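Alkylhalidase CmlS (Streptomyces venezuelae, PDB 3I3L) is a flavin-dependent halogenase of chloramphenicol biosynthesis that carries its FAD covalently bound and probably uses it to drive oxidative halogenation. Local coordinates at residues G31-V37 and F130-L135; V89-S93 and K223-Y227; Y203-W209 and V295-S299; A354-W358 and H488-E492. All blocks are in the same frame, centred on the assembly; numbering follows the deposited sequence.

Contact 1. Residues G31-V37 and F130-L135; sequences GGPAGSV and FDKLLL. With FAD (flavin-adenine dinucleotide), chain B.
Ser36 and Leu134 meet closely where helices 33-37 and 130-135 run nearly parallel, 19° between their axes: Ser36 CB lies 3.5 Å from Leu134 CB. Leu134 CD1 reaches Pro33 CA at 4.0 Å and Val37 CG2 at 4.3 Å; separately, Pro33 CG comes to the edge of the Phe130 ring.

Polar links across the pair run through one water. It donates to Gly31 O and to Asp131 O, and accepts from Ser36 OG at 2.9 Å; chi1 of Ser36 (-78°) keeps OG beside its own backbone N and turned to that site. Asp131 lays its carboxylate against the Pro33 ring, OD1 3.5 Å from CG of Pro33, while its charge is answered by salt bridges to Arg127 and Arg59, both FAD-binding residues.

Toward the cofactor, Ala34 N donates to FAD O2P over 2.9 Å. Gly32 is the N-cap, and the sequence fits the glycine-rich dinucleotide-binding turn of Rossmann-type folds, with the helix start facing the pyrophosphate. Helix 327-347 packs on Pro33, Ala34 and Val37, and helix 68-76 touches Phe130 and Leu134.

Contact 2. Residues V89-S93 and K223-Y227; sequences VKKPS and KGTTY
Pro92 sets CG and CD against the backbone at Lys223 and Gly224: CG lies 3.0 Å from Lys223 O, and CD is 3.5 Å from Gly224 C. Gly224 has a positive phi (81°), and where a side chain would start stands the carbonyl of Lys90, whose O is 3.6 Å from Gly224 CA. Its own carbonyl O faces Lys91 CA in a CA-H...O contact. A water donates to both Lys90 O and Lys223 O, joining two carbonyls that could not bond each other.

Lys91 extends away from its backbone N (chi1 159°) and then bends along its outer bonds, which brings CD to 3.4 Å from Thr226 OG1, the two side chains passing at a slant. The ammonium group and the Thr226 hydroxyl both bond Ser65 OG. Farther along, Ser93 OG and Thr225 OG1 are 3.0 Å apart, and Thr225 OG1 is hydrogen-bonded to Thr95 OG1. Thr226 N donates to Ser93 O in a long, weak bond, although it is nearly straight at 168°.

That weak bond lies where strands 89-97 and 226-231 begin to pair in parallel in the mixed sheet. Hydroxyls and carbonyls supply the polar part of this junction. Ser65, whose backbone O bonds FAD, has its OG held by Lys91 and Thr226, consistent with a second-shell role for these two residues.

Contact 3. Residues Y203-W209 and V295-S299; sequences YRNFAVW and VQDWS. With FAD (flavin-adenine dinucleotide), chain B.
Strands 203-209 and 295-299 run antiparallel, 155° between their directions, with a regular hydrogen-bonded pair at Ala207 and Val295: Ala207 N donates to Val295 O over 2.8 Å, almost straight at 178°, and Val295 N returns a bond to Ala207 O. Asp297 N reaches Asn205 O, and Ser299 N reaches Tyr203 O.

On one face of the sheet Arg204 lies over the Trp298 indole. Its CB sits 3.5 Å from the centroid of the five-membered ring in a CH-pi contact, and the chain, extended from CG to NE, continues over the six-membered ring until the guanidinium lies over CZ3, its plane 6° from that of the indole; Arg204 NE bonds Asp200 O. Trp298 NE1 donates to Gln296 OE1 at 3.0 Å, consistent with fixing the amide, which lies nearly parallel to the Phe206 ring; Gln296 NE2, 3.3 Å from Phe206 CD1, bonds Ser257.

The other face carries Asp297, whose OD1 is joined covalently to FAD C8M at 1.4 Å, the flavin-aspartate link of this enzyme. Ala207 CB touches the adjoining methyl C7M at 3.6 Å, and Trp209 CZ3 packs on Val295 CG1.

Strand 245-253 pairs with the other edge of 203-213, while helix 352-382 covers Tyr203 and Ser299, and helix 389-394 lies against Tyr203 and Asn205.

Contact 4. Residues A354-W358 and H488-E492; sequences AVHAW and HYRVE
Trp358 points from the helix toward strand 488-491, and its side chain makes contact from root to rim. Its CB lies 3.7 Å from CD2 of Tyr489, at the edge of that ring. CG is anti to the backbone N (chi1 167°), which swings the indole across the strand and sets its five-membered ring under Tyr489 CB; that methylene stands 3.7 Å from the ring centroid and 5° off the normal, a CH-pi contact over the face. The Tyr489 ring then turns its edge to the same indole in an offset edge-to-face pair, planes at 72°. Trp358 CD1 meets the face of the His488 ring, 3.9 Å from His488 CE1, making a T-shaped pair. At NE1 a water accepts the indole proton and donates in turn to Tyr489 O, so the strand carbonyl and the pyrrole N-H share one bridge. At the far rim Trp358 CH2 touches Val491 CG2 at 4.0 Å.

Trp358, His488 and Tyr489 thus form an aromatic cluster between the long helix 352-382, whose start belongs to the FAD-binding region, and the first strand of the three-stranded antiparallel sheet 483-512 in the C-terminal region.

Beyond the indole, the Tyr489 ring runs along the helix toward its N-terminal side. CE2 is 3.8 Å from Ala354 O, and OH lies 3.7 Å from Val355 CG2 and near Ala354 CB, while the hydroxyl bonds Glu351. Leu498 of the neighbouring strand packs against Trp358, Tyr489 and Val491, and helix 327-347 backs Val355 and Trp358.

From the N terminus, contact 1 closes the first long loop, bringing helix 127-140 back onto helix 33-44 beside the FAD pyrophosphate. Contact 2 opens inside that loop, at 89-93, and closes only at 223-227, so the two cross. Contact 3 crosses contact 2 in the same way, starting at 203-209 and ending at 295-299; both belong to one mixed sheet, and strands 203-213 and 226-231 follow each other in the chain. Contact 3 follows contact 1 in series, and both touch FAD, with centres about 23 Å apart. Contact 4 comes last, tying the FAD-binding region to the C-terminal region, its centre about 34 Å from that of contact 2.

Contact 1. Residues G31-V37 and F130-L135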
# COMPACT_ATOMS: atom_id res chain seq x y z
N GLY A 31 14.37 -10.73 8.60
CA GLY A 31 15.16 -10.14 7.53
C GLY A 31 14.48 -10.13 6.17
O GLY A 31 15.16 -10.18 5.14
N GLY A 32 13.13 -10.09 6.15
CA GLY A 32 12.40 -9.89 4.87
C GLY A 32 12.54 -8.40 4.52
O GLY A 32 13.30 -7.72 5.16
N PRO A 33 11.77 -7.91 3.53
CA PRO A 33 11.80 -6.52 3.10
C PRO A 33 11.62 -5.53 4.28
O PRO A 33 12.38 -4.55 4.33
CB PRO A 33 10.63 -6.41 2.09
CG PRO A 33 10.52 -7.78 1.56
CD PRO A 33 10.89 -8.73 2.68
N ALA A 34 10.65 -5.76 5.20
CA ALA A 34 10.51 -4.81 6.34
C ALA A 34 11.80 -4.74 7.14
O ALA A 34 12.29 -3.64 7.45
CB ALA A 34 9.33 -5.10 7.26
N GLY A 35 12.36 -5.91 7.47
CA GLY A 35 13.61 -5.94 8.26
C GLY A 35 14.84 -5.30 7.59
O GLY A 35 15.53 -4.47 8.18
N SER A 36 15.11 -5.70 6.35
CA SER A 36 16.24 -5.17 5.61
C SER A 36 16.17 -3.67 5.39
O SER A 36 17.15 -2.97 5.57
CB SER A 36 16.27 -5.83 4.22
OG SER A 36 16.82 -7.11 4.42
N VAL A 37 15.01 -3.19 4.93
CA VAL A 37 14.83 -1.77 4.70
C VAL A 37 14.93 -1.02 5.98
O VAL A 37 15.47 0.09 5.99
CB VAL A 37 13.47 -1.44 3.97
CG1 VAL A 37 13.25 0.05 3.85
CG2 VAL A 37 13.48 -2.07 2.62
N PHE A 130 15.22 -11.69 -4.31
CA PHE A 130 15.07 -10.30 -3.92
C PHE A 130 15.32 -10.07 -2.42
O PHE A 130 16.03 -9.16 -2.02
CB PHE A 130 13.66 -9.81 -4.30
CG PHE A 130 13.38 -8.40 -3.88
CD1 PHE A 130 13.92 -7.35 -4.57
CD2 PHE A 130 12.55 -8.14 -2.80
CE1 PHE A 130 13.66 -6.00 -4.19
CE2 PHE A 130 12.23 -6.84 -2.41
CZ PHE A 130 12.79 -5.73 -3.11
N ASP A 131 14.70 -10.87 -1.59
CA ASP A 131 14.89 -10.70 -0.13
C ASP A 131 16.38 -10.92 0.26
O ASP A 131 16.91 -10.24 1.13
CB ASP A 131 14.01 -11.68 0.64
CG ASP A 131 12.51 -11.32 0.57
OD1 ASP A 131 12.11 -10.42 -0.18
OD2 ASP A 131 11.71 -11.95 1.30
N LYS A 132 17.05 -11.86 -0.41
CA LYS A 132 18.44 -12.15 -0.09
C LYS A 132 19.38 -11.04 -0.56
O LYS A 132 20.42 -10.82 0.04
CB LYS A 132 18.87 -13.49 -0.67
CG LYS A 132 20.36 -13.77 -0.51
CD LYS A 132 20.71 -15.22 -0.87
CE LYS A 132 22.22 -15.34 -1.21
NZ LYS A 132 23.03 -15.30 0.02
N LEU A 133 19.00 -10.35 -1.61
CA LEU A 133 19.78 -9.24 -2.15
C LEU A 133 19.79 -8.05 -1.16
O LEU A 133 20.83 -7.48 -0.90
CB LEU A 133 19.20 -8.84 -3.52
CG LEU A 133 19.72 -7.76 -4.48
CD1 LEU A 133 19.47 -6.37 -3.99
CD2 LEU A 133 21.19 -7.94 -4.80
N LEU A 134 18.64 -7.71 -0.60
CA LEU A 134 18.53 -6.70 0.43
C LEU A 134 19.31 -7.04 1.67
O LEU A 134 19.99 -6.18 2.26
CB LEU A 134 17.07 -6.53 0.84
CG LEU A 134 16.07 -6.06 -0.21
CD1 LEU A 134 14.73 -5.62 0.48
CD2 LEU A 134 16.61 -4.91 -1.03
N LEU A 135 19.22 -8.29 2.09
CA LEU A 135 19.85 -8.68 3.32
C LEU A 135 21.39 -8.67 3.20
O LEU A 135 22.08 -8.25 4.11
CB LEU A 135 19.32 -10.06 3.79
CG LEU A 135 19.62 -10.36 5.27
CD1 LEU A 135 19.08 -9.18 6.20
CD2 LEU A 135 19.04 -11.70 5.69
PA FAD B . 7.93 -11.32 5.42
O1A FAD B . 7.05 -12.46 5.88
O2A FAD B . 8.17 -11.21 3.96
O5B FAD B . 9.36 -11.46 6.20
C5B FAD B . 9.40 -11.74 7.58
C4B FAD B . 10.65 -12.57 7.96
O4B FAD B . 10.66 -12.72 9.40
C3B FAD B . 10.64 -13.96 7.39
O3B FAD B . 11.76 -14.15 6.57
C2B FAD B . 10.70 -14.90 8.60
O2B FAD B . 11.61 -15.93 8.40
C1B FAD B . 11.16 -13.99 9.73
N9A FAD B . 10.72 -14.30 11.08
C8A FAD B . 9.46 -14.62 11.49
N7A FAD B . 9.47 -14.80 12.83
C5A FAD B . 10.74 -14.68 13.28
C6A FAD B . 11.30 -14.78 14.54
N6A FAD B . 10.55 -15.05 15.59
N1A FAD B . 12.64 -14.55 14.67
C2A FAD B . 13.43 -14.26 13.59
N3A FAD B . 12.87 -14.14 12.36
C4A FAD B . 11.54 -14.35 12.20
N1 FAD B . 2.91 -8.32 -1.65
C2 FAD B . 3.28 -7.56 -2.76
O2 FAD B . 3.89 -6.52 -2.55
N3 FAD B . 2.95 -7.95 -4.03
C4 FAD B . 2.25 -9.10 -4.25
O4 FAD B . 1.98 -9.45 -5.44
C4X FAD B . 1.85 -9.86 -3.15
N5 FAD B . 1.17 -11.03 -3.33
C5X FAD B . 0.87 -11.82 -2.24
C6 FAD B . 0.16 -13.01 -2.42
C7 FAD B . -0.21 -13.76 -1.32
C7M FAD B . -0.96 -15.06 -1.48
C8 FAD B . 0.19 -13.32 -0.06
C8M FAD B . -0.09 -14.14 1.13
C9 FAD B . 0.87 -12.11 0.14
C9A FAD B . 1.20 -11.38 -0.99
N10 FAD B . 1.91 -10.23 -0.79
C10 FAD B . 2.19 -9.44 -1.84
C1' FAD B . 2.09 -9.81 0.63
C2' FAD B . 3.55 -9.63 0.94
O2' FAD B . 4.20 -10.77 0.54
C3' FAD B . 3.88 -9.30 2.37
O3' FAD B . 3.25 -8.09 2.72
C4' FAD B . 5.42 -9.10 2.56
O4' FAD B . 6.12 -10.30 2.41
C5' FAD B . 5.70 -8.60 3.97
O5' FAD B . 7.07 -8.35 4.13
P FAD B . 7.61 -8.47 5.61
O1P FAD B . 6.68 -7.74 6.55
O2P FAD B . 9.09 -8.11 5.64
O3P FAD B . 7.35 -10.00 6.05
O HOH W 1 15.09 -8.85 2.86

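Contact 2. Residues V89-S93 and K223-Y227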
# COMPACT_ATOMS: atom_id res chain seq x y z
N VAL A 89 11.98 -8.85 -14.30
CA VAL A 89 10.95 -8.54 -15.30
C VAL A 89 10.32 -7.17 -14.97
O VAL A 89 9.97 -6.92 -13.80
CB VAL A 89 9.86 -9.64 -15.32
CG1 VAL A 89 8.66 -9.25 -16.28
CG2 VAL A 89 10.45 -10.96 -15.73
N LYS A 90 10.19 -6.29 -15.97
CA LYS A 90 9.61 -4.95 -15.74
C LYS A 90 8.08 -4.96 -15.78
O LYS A 90 7.46 -5.57 -16.67
CB LYS A 90 10.18 -3.87 -16.66
CG LYS A 90 11.67 -3.62 -16.37
CD LYS A 90 12.05 -2.14 -16.19
CE LYS A 90 12.97 -1.90 -14.90
NZ LYS A 90 14.14 -2.85 -14.81
N LYS A 91 7.48 -4.26 -14.83
CA LYS A 91 6.00 -4.21 -14.74
C LYS A 91 5.51 -2.81 -15.04
O LYS A 91 5.81 -1.91 -14.29
CB LYS A 91 5.50 -4.65 -13.34
CG LYS A 91 4.09 -4.13 -13.03
CD LYS A 91 3.44 -4.93 -11.99
CE LYS A 91 3.60 -4.34 -10.69
NZ LYS A 91 2.26 -4.44 -9.87
N PRO A 92 4.74 -2.65 -16.12
CA PRO A 92 4.26 -1.31 -16.56
C PRO A 92 3.04 -0.83 -15.81
O PRO A 92 2.76 0.39 -15.70
CB PRO A 92 3.87 -1.54 -18.04
CG PRO A 92 3.68 -3.07 -18.17
CD PRO A 92 4.26 -3.76 -16.99
N SER A 93 2.29 -1.80 -15.29
CA SER A 93 0.92 -1.57 -14.84
C SER A 93 0.32 -2.79 -14.14
O SER A 93 0.98 -3.81 -13.95
CB SER A 93 0.07 -1.32 -16.06
OG SER A 93 0.18 -2.43 -16.94
N LYS A 223 2.70 -5.99 -21.85
CA LYS A 223 3.76 -6.92 -21.50
C LYS A 223 4.27 -6.68 -20.05
O LYS A 223 4.61 -5.53 -19.66
CB LYS A 223 4.92 -6.81 -22.47
CG LYS A 223 5.90 -8.00 -22.38
CD LYS A 223 6.64 -8.10 -21.03
CE LYS A 223 7.60 -9.31 -20.91
NZ LYS A 223 8.44 -9.44 -22.19
N GLY A 224 4.34 -7.76 -19.27
CA GLY A 224 4.72 -7.63 -17.90
C GLY A 224 3.65 -7.18 -16.91
O GLY A 224 3.95 -6.98 -15.71
N THR A 225 2.40 -7.01 -17.37
CA THR A 225 1.35 -6.50 -16.49
C THR A 225 0.93 -7.59 -15.55
O THR A 225 0.95 -8.74 -15.91
CB THR A 225 0.12 -5.99 -17.32
OG1 THR A 225 -0.75 -5.24 -16.48
CG2 THR A 225 -0.67 -7.15 -17.94
N THR A 226 0.50 -7.20 -14.34
CA THR A 226 -0.10 -8.14 -13.37
C THR A 226 -1.60 -8.32 -13.62
O THR A 226 -2.36 -7.32 -13.55
CB THR A 226 0.10 -7.67 -11.89
OG1 THR A 226 1.50 -7.69 -11.55
CG2 THR A 226 -0.71 -8.56 -10.82
N TYR A 227 -2.05 -9.57 -13.86
CA TYR A 227 -3.48 -9.84 -14.15
C TYR A 227 -4.22 -10.28 -12.91
O TYR A 227 -3.76 -11.17 -12.18
CB TYR A 227 -3.63 -10.91 -15.19
CG TYR A 227 -3.19 -10.51 -16.56
CD1 TYR A 227 -4.01 -9.71 -17.35
CD2 TYR A 227 -1.93 -10.92 -17.07
CE1 TYR A 227 -3.61 -9.33 -18.61
CE2 TYR A 227 -1.55 -10.58 -18.33
CZ TYR A 227 -2.39 -9.78 -19.10
OH TYR A 227 -2.03 -9.38 -20.36
O HOH W 2 7.82 -5.52 -19.77

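Contact 3. Residues Y203-W209 and V295-S299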
# COMPACT_ATOMS: atom_id res chain seq x y z
N TYR A 203 -12.85 -10.17 5.65
CA TYR A 203 -11.86 -10.35 4.59
C TYR A 203 -10.87 -11.48 4.96
O TYR A 203 -9.71 -11.23 5.39
CB TYR A 203 -11.18 -9.02 4.30
CG TYR A 203 -12.05 -8.07 3.49
CD1 TYR A 203 -13.22 -7.62 4.01
CD2 TYR A 203 -11.72 -7.69 2.21
CE1 TYR A 203 -14.04 -6.76 3.31
CE2 TYR A 203 -12.54 -6.83 1.49
CZ TYR A 203 -13.70 -6.36 2.09
OH TYR A 203 -14.55 -5.51 1.46
N ARG A 204 -11.36 -12.70 4.85
CA ARG A 204 -10.57 -13.85 5.30
C ARG A 204 -10.26 -14.69 4.11
O ARG A 204 -10.90 -15.69 3.90
CB ARG A 204 -11.29 -14.65 6.37
CG ARG A 204 -11.52 -13.77 7.65
CD ARG A 204 -12.28 -14.44 8.73
NE ARG A 204 -12.45 -13.53 9.87
CZ ARG A 204 -12.97 -13.88 11.04
NH1 ARG A 204 -13.36 -15.16 11.21
NH2 ARG A 204 -13.09 -12.99 12.02
N ASN A 205 -9.25 -14.24 3.37
CA ASN A 205 -8.82 -14.79 2.14
C ASN A 205 -7.87 -15.94 2.38
O ASN A 205 -7.04 -15.94 3.33
CB ASN A 205 -8.08 -13.69 1.37
CG ASN A 205 -9.01 -12.63 0.87
OD1 ASN A 205 -10.14 -12.91 0.52
ND2 ASN A 205 -8.54 -11.39 0.84
N PHE A 206 -7.91 -16.90 1.46
CA PHE A 206 -7.16 -18.15 1.59
C PHE A 206 -6.61 -18.34 0.18
O PHE A 206 -7.35 -18.22 -0.78
CB PHE A 206 -8.19 -19.21 2.04
CG PHE A 206 -7.74 -20.62 1.92
CD1 PHE A 206 -6.55 -21.02 2.46
CD2 PHE A 206 -8.55 -21.57 1.28
CE1 PHE A 206 -6.12 -22.37 2.35
CE2 PHE A 206 -8.14 -22.87 1.11
CZ PHE A 206 -6.94 -23.29 1.67
N ALA A 207 -5.30 -18.57 0.04
CA ALA A 207 -4.69 -18.63 -1.29
C ALA A 207 -4.05 -19.97 -1.63
O ALA A 207 -3.51 -20.65 -0.74
CB ALA A 207 -3.60 -17.50 -1.49
N VAL A 208 -4.08 -20.30 -2.93
CA VAL A 208 -3.64 -21.57 -3.46
C VAL A 208 -3.01 -21.31 -4.83
O VAL A 208 -3.66 -20.75 -5.71
CB VAL A 208 -4.86 -22.53 -3.65
CG1 VAL A 208 -4.43 -23.88 -4.15
CG2 VAL A 208 -5.63 -22.67 -2.32
N TRP A 209 -1.74 -21.63 -4.98
CA TRP A 209 -1.00 -21.14 -6.13
C TRP A 209 0.09 -22.05 -6.58
O TRP A 209 0.53 -22.91 -5.82
CB TRP A 209 -0.36 -19.76 -5.83
CG TRP A 209 0.79 -19.74 -4.85
CD1 TRP A 209 2.11 -19.73 -5.15
CD2 TRP A 209 0.70 -19.71 -3.42
NE1 TRP A 209 2.87 -19.70 -4.00
CE2 TRP A 209 2.02 -19.65 -2.93
CE3 TRP A 209 -0.36 -19.73 -2.52
CZ2 TRP A 209 2.31 -19.62 -1.55
CZ3 TRP A 209 -0.08 -19.69 -1.14
CH2 TRP A 209 1.24 -19.67 -0.68
N VAL A 295 -1.97 -20.96 1.73
CA VAL A 295 -1.85 -20.24 2.97
C VAL A 295 -3.09 -19.44 3.27
O VAL A 295 -3.73 -18.96 2.35
CB VAL A 295 -0.61 -19.31 2.94
CG1 VAL A 295 -0.88 -18.09 2.08
CG2 VAL A 295 -0.25 -18.90 4.36
N GLN A 296 -3.42 -19.29 4.56
CA GLN A 296 -4.40 -18.31 5.01
C GLN A 296 -3.82 -16.89 5.00
O GLN A 296 -2.87 -16.61 5.72
CB GLN A 296 -4.93 -18.59 6.45
CG GLN A 296 -5.61 -20.01 6.73
CD GLN A 296 -6.87 -20.29 5.92
OE1 GLN A 296 -7.63 -19.37 5.52
NE2 GLN A 296 -7.09 -21.56 5.65
N ASP A 297 -4.43 -15.99 4.23
CA ASP A 297 -3.98 -14.61 4.16
C ASP A 297 -5.14 -13.72 4.53
O ASP A 297 -5.68 -13.05 3.71
CB ASP A 297 -3.49 -14.27 2.73
CG ASP A 297 -1.99 -14.45 2.58
OD1 ASP A 297 -1.49 -14.29 1.46
OD2 ASP A 297 -1.30 -14.78 3.59
N TRP A 298 -5.56 -13.75 5.77
CA TRP A 298 -6.63 -12.80 6.22
C TRP A 298 -6.11 -11.42 6.44
O TRP A 298 -5.02 -11.26 6.98
CB TRP A 298 -7.19 -13.28 7.54
CG TRP A 298 -7.70 -14.69 7.49
CD1 TRP A 298 -7.63 -15.56 6.45
CD2 TRP A 298 -8.37 -15.36 8.54
NE1 TRP A 298 -8.21 -16.73 6.81
CE2 TRP A 298 -8.68 -16.63 8.09
CE3 TRP A 298 -8.77 -14.98 9.84
CZ2 TRP A 298 -9.34 -17.57 8.87
CZ3 TRP A 298 -9.43 -15.88 10.62
CH2 TRP A 298 -9.70 -17.19 10.14
N SER A 299 -6.91 -10.41 6.10
CA SER A 299 -6.66 -9.06 6.51
C SER A 299 -6.77 -8.91 8.04
O SER A 299 -7.56 -9.59 8.64
CB SER A 299 -7.68 -8.15 5.86
OG SER A 299 -7.53 -8.11 4.44
PA FAD B . 7.93 -11.32 5.42
O1A FAD B . 7.05 -12.46 5.88
O2A FAD B . 8.17 -11.21 3.96
O5B FAD B . 9.36 -11.46 6.20
C5B FAD B . 9.40 -11.74 7.58
C4B FAD B . 10.65 -12.57 7.96
O4B FAD B . 10.66 -12.72 9.40
C3B FAD B . 10.64 -13.96 7.39
O3B FAD B . 11.76 -14.15 6.57
C2B FAD B . 10.70 -14.90 8.60
O2B FAD B . 11.61 -15.93 8.40
C1B FAD B . 11.16 -13.99 9.73
N9A FAD B . 10.72 -14.30 11.08
C8A FAD B . 9.46 -14.62 11.49
N7A FAD B . 9.47 -14.80 12.83
C5A FAD B . 10.74 -14.68 13.28
C6A FAD B . 11.30 -14.78 14.54
N6A FAD B . 10.55 -15.05 15.59
N1A FAD B . 12.64 -14.55 14.67
C2A FAD B . 13.43 -14.26 13.59
N3A FAD B . 12.87 -14.14 12.36
C4A FAD B . 11.54 -14.35 12.20
N1 FAD B . 2.91 -8.32 -1.65
C2 FAD B . 3.28 -7.56 -2.76
O2 FAD B . 3.89 -6.52 -2.55
N3 FAD B . 2.95 -7.95 -4.03
C4 FAD B . 2.25 -9.10 -4.25
O4 FAD B . 1.98 -9.45 -5.44
C4X FAD B . 1.85 -9.86 -3.15
N5 FAD B . 1.17 -11.03 -3.33
C5X FAD B . 0.87 -11.82 -2.24
C6 FAD B . 0.16 -13.01 -2.42
C7 FAD B . -0.21 -13.76 -1.32
C7M FAD B . -0.96 -15.06 -1.48
C8 FAD B . 0.19 -13.32 -0.06
C8M FAD B . -0.09 -14.14 1.13
C9 FAD B . 0.87 -12.11 0.14
C9A FAD B . 1.20 -11.38 -0.99
N10 FAD B . 1.91 -10.23 -0.79
C10 FAD B . 2.19 -9.44 -1.84
C1' FAD B . 2.09 -9.81 0.63
C2' FAD B . 3.55 -9.63 0.94
O2' FAD B . 4.20 -10.77 0.54
C3' FAD B . 3.88 -9.30 2.37
O3' FAD B . 3.25 -8.09 2.72
C4' FAD B . 5.42 -9.10 2.56
O4' FAD B . 6.12 -10.30 2.41
C5' FAD B . 5.70 -8.60 3.97
O5' FAD B . 7.07 -8.35 4.13
P FAD B . 7.61 -8.47 5.61
O1P FAD B . 6.68 -7.74 6.55
O2P FAD B . 9.09 -8.11 5.64
O3P FAD B . 7.35 -10.00 6.05

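Contact 4. Residues A354-W358 and H488-E492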
# COMPACT_ATOMS: atom_id res chain seq x y z
N ALA A 354 4.48 12.10 20.77
CA ALA A 354 4.07 12.68 19.52
C ALA A 354 4.56 11.81 18.35
O ALA A 354 3.87 11.63 17.36
CB ALA A 354 4.61 14.11 19.41
N VAL A 355 5.77 11.26 18.47
CA VAL A 355 6.33 10.49 17.34
C VAL A 355 5.58 9.16 17.21
O VAL A 355 5.33 8.70 16.12
CB VAL A 355 7.87 10.24 17.51
CG1 VAL A 355 8.36 9.11 16.63
CG2 VAL A 355 8.71 11.53 17.18
N HIS A 356 5.27 8.51 18.34
CA HIS A 356 4.54 7.28 18.27
C HIS A 356 3.11 7.55 17.74
O HIS A 356 2.59 6.76 16.97
CB HIS A 356 4.45 6.66 19.66
CG HIS A 356 5.60 5.77 19.98
ND1 HIS A 356 5.94 4.69 19.20
CD2 HIS A 356 6.43 5.73 21.05
CE1 HIS A 356 6.96 4.04 19.75
NE2 HIS A 356 7.31 4.68 20.84
N ALA A 357 2.49 8.64 18.19
CA ALA A 357 1.17 8.99 17.72
C ALA A 357 1.20 9.23 16.22
O ALA A 357 0.28 8.86 15.54
CB ALA A 357 0.58 10.21 18.50
N TRP A 358 2.28 9.82 15.70
CA TRP A 358 2.41 9.98 14.28
C TRP A 358 2.57 8.61 13.55
O TRP A 358 1.97 8.37 12.51
CB TRP A 358 3.53 10.98 13.91
CG TRP A 358 3.88 10.91 12.44
CD1 TRP A 358 3.29 11.60 11.43
CD2 TRP A 358 4.91 10.09 11.83
NE1 TRP A 358 3.88 11.30 10.24
CE2 TRP A 358 4.85 10.34 10.44
CE3 TRP A 358 5.85 9.19 12.31
CZ2 TRP A 358 5.70 9.71 9.53
CZ3 TRP A 358 6.69 8.56 11.41
CH2 TRP A 358 6.63 8.84 10.05
N HIS A 488 3.22 18.49 12.70
CA HIS A 488 3.13 17.23 11.99
C HIS A 488 4.56 16.76 11.64
O HIS A 488 5.49 17.56 11.57
CB HIS A 488 2.25 17.38 10.73
CG HIS A 488 1.80 16.07 10.16
ND1 HIS A 488 0.82 15.29 10.75
CD2 HIS A 488 2.24 15.36 9.08
CE1 HIS A 488 0.67 14.17 10.06
NE2 HIS A 488 1.52 14.19 9.04
N TYR A 489 4.72 15.48 11.40
CA TYR A 489 5.99 14.95 10.95
C TYR A 489 5.96 14.55 9.51
O TYR A 489 4.89 14.22 8.94
CB TYR A 489 6.40 13.77 11.82
CG TYR A 489 6.71 14.14 13.27
CD1 TYR A 489 7.88 14.83 13.60
CD2 TYR A 489 5.86 13.80 14.28
CE1 TYR A 489 8.18 15.17 14.91
CE2 TYR A 489 6.16 14.13 15.63
CZ TYR A 489 7.34 14.79 15.90
OH TYR A 489 7.64 15.12 17.18
N ARG A 490 7.13 14.58 8.90
CA ARG A 490 7.26 14.10 7.54
C ARG A 490 8.65 13.51 7.37
O ARG A 490 9.61 14.09 7.83
CB ARG A 490 6.96 15.26 6.55
CG ARG A 490 7.62 15.24 5.19
CD ARG A 490 8.75 16.33 5.08
NE ARG A 490 9.38 16.49 3.73
CZ ARG A 490 8.87 16.05 2.57
NH1 ARG A 490 7.71 15.39 2.51
NH2 ARG A 490 9.52 16.26 1.43
N VAL A 491 8.76 12.35 6.72
CA VAL A 491 10.08 11.82 6.41
C VAL A 491 10.67 12.54 5.22
O VAL A 491 10.11 12.50 4.16
CB VAL A 491 9.97 10.34 6.06
CG1 VAL A 491 11.30 9.81 5.63
CG2 VAL A 491 9.41 9.53 7.31
N GLU A 492 11.83 13.19 5.40
CA GLU A 492 12.54 13.82 4.27
C GLU A 492 13.05 12.76 3.30
O GLU A 492 13.76 11.85 3.71
CB GLU A 492 13.73 14.65 4.82
CG GLU A 492 14.32 15.64 3.82
CD GLU A 492 15.22 14.97 2.85
OE1 GLU A 492 16.09 14.17 3.27
OE2 GLU A 492 15.06 15.20 1.63
O HOH W 3 4.15 12.16 7.14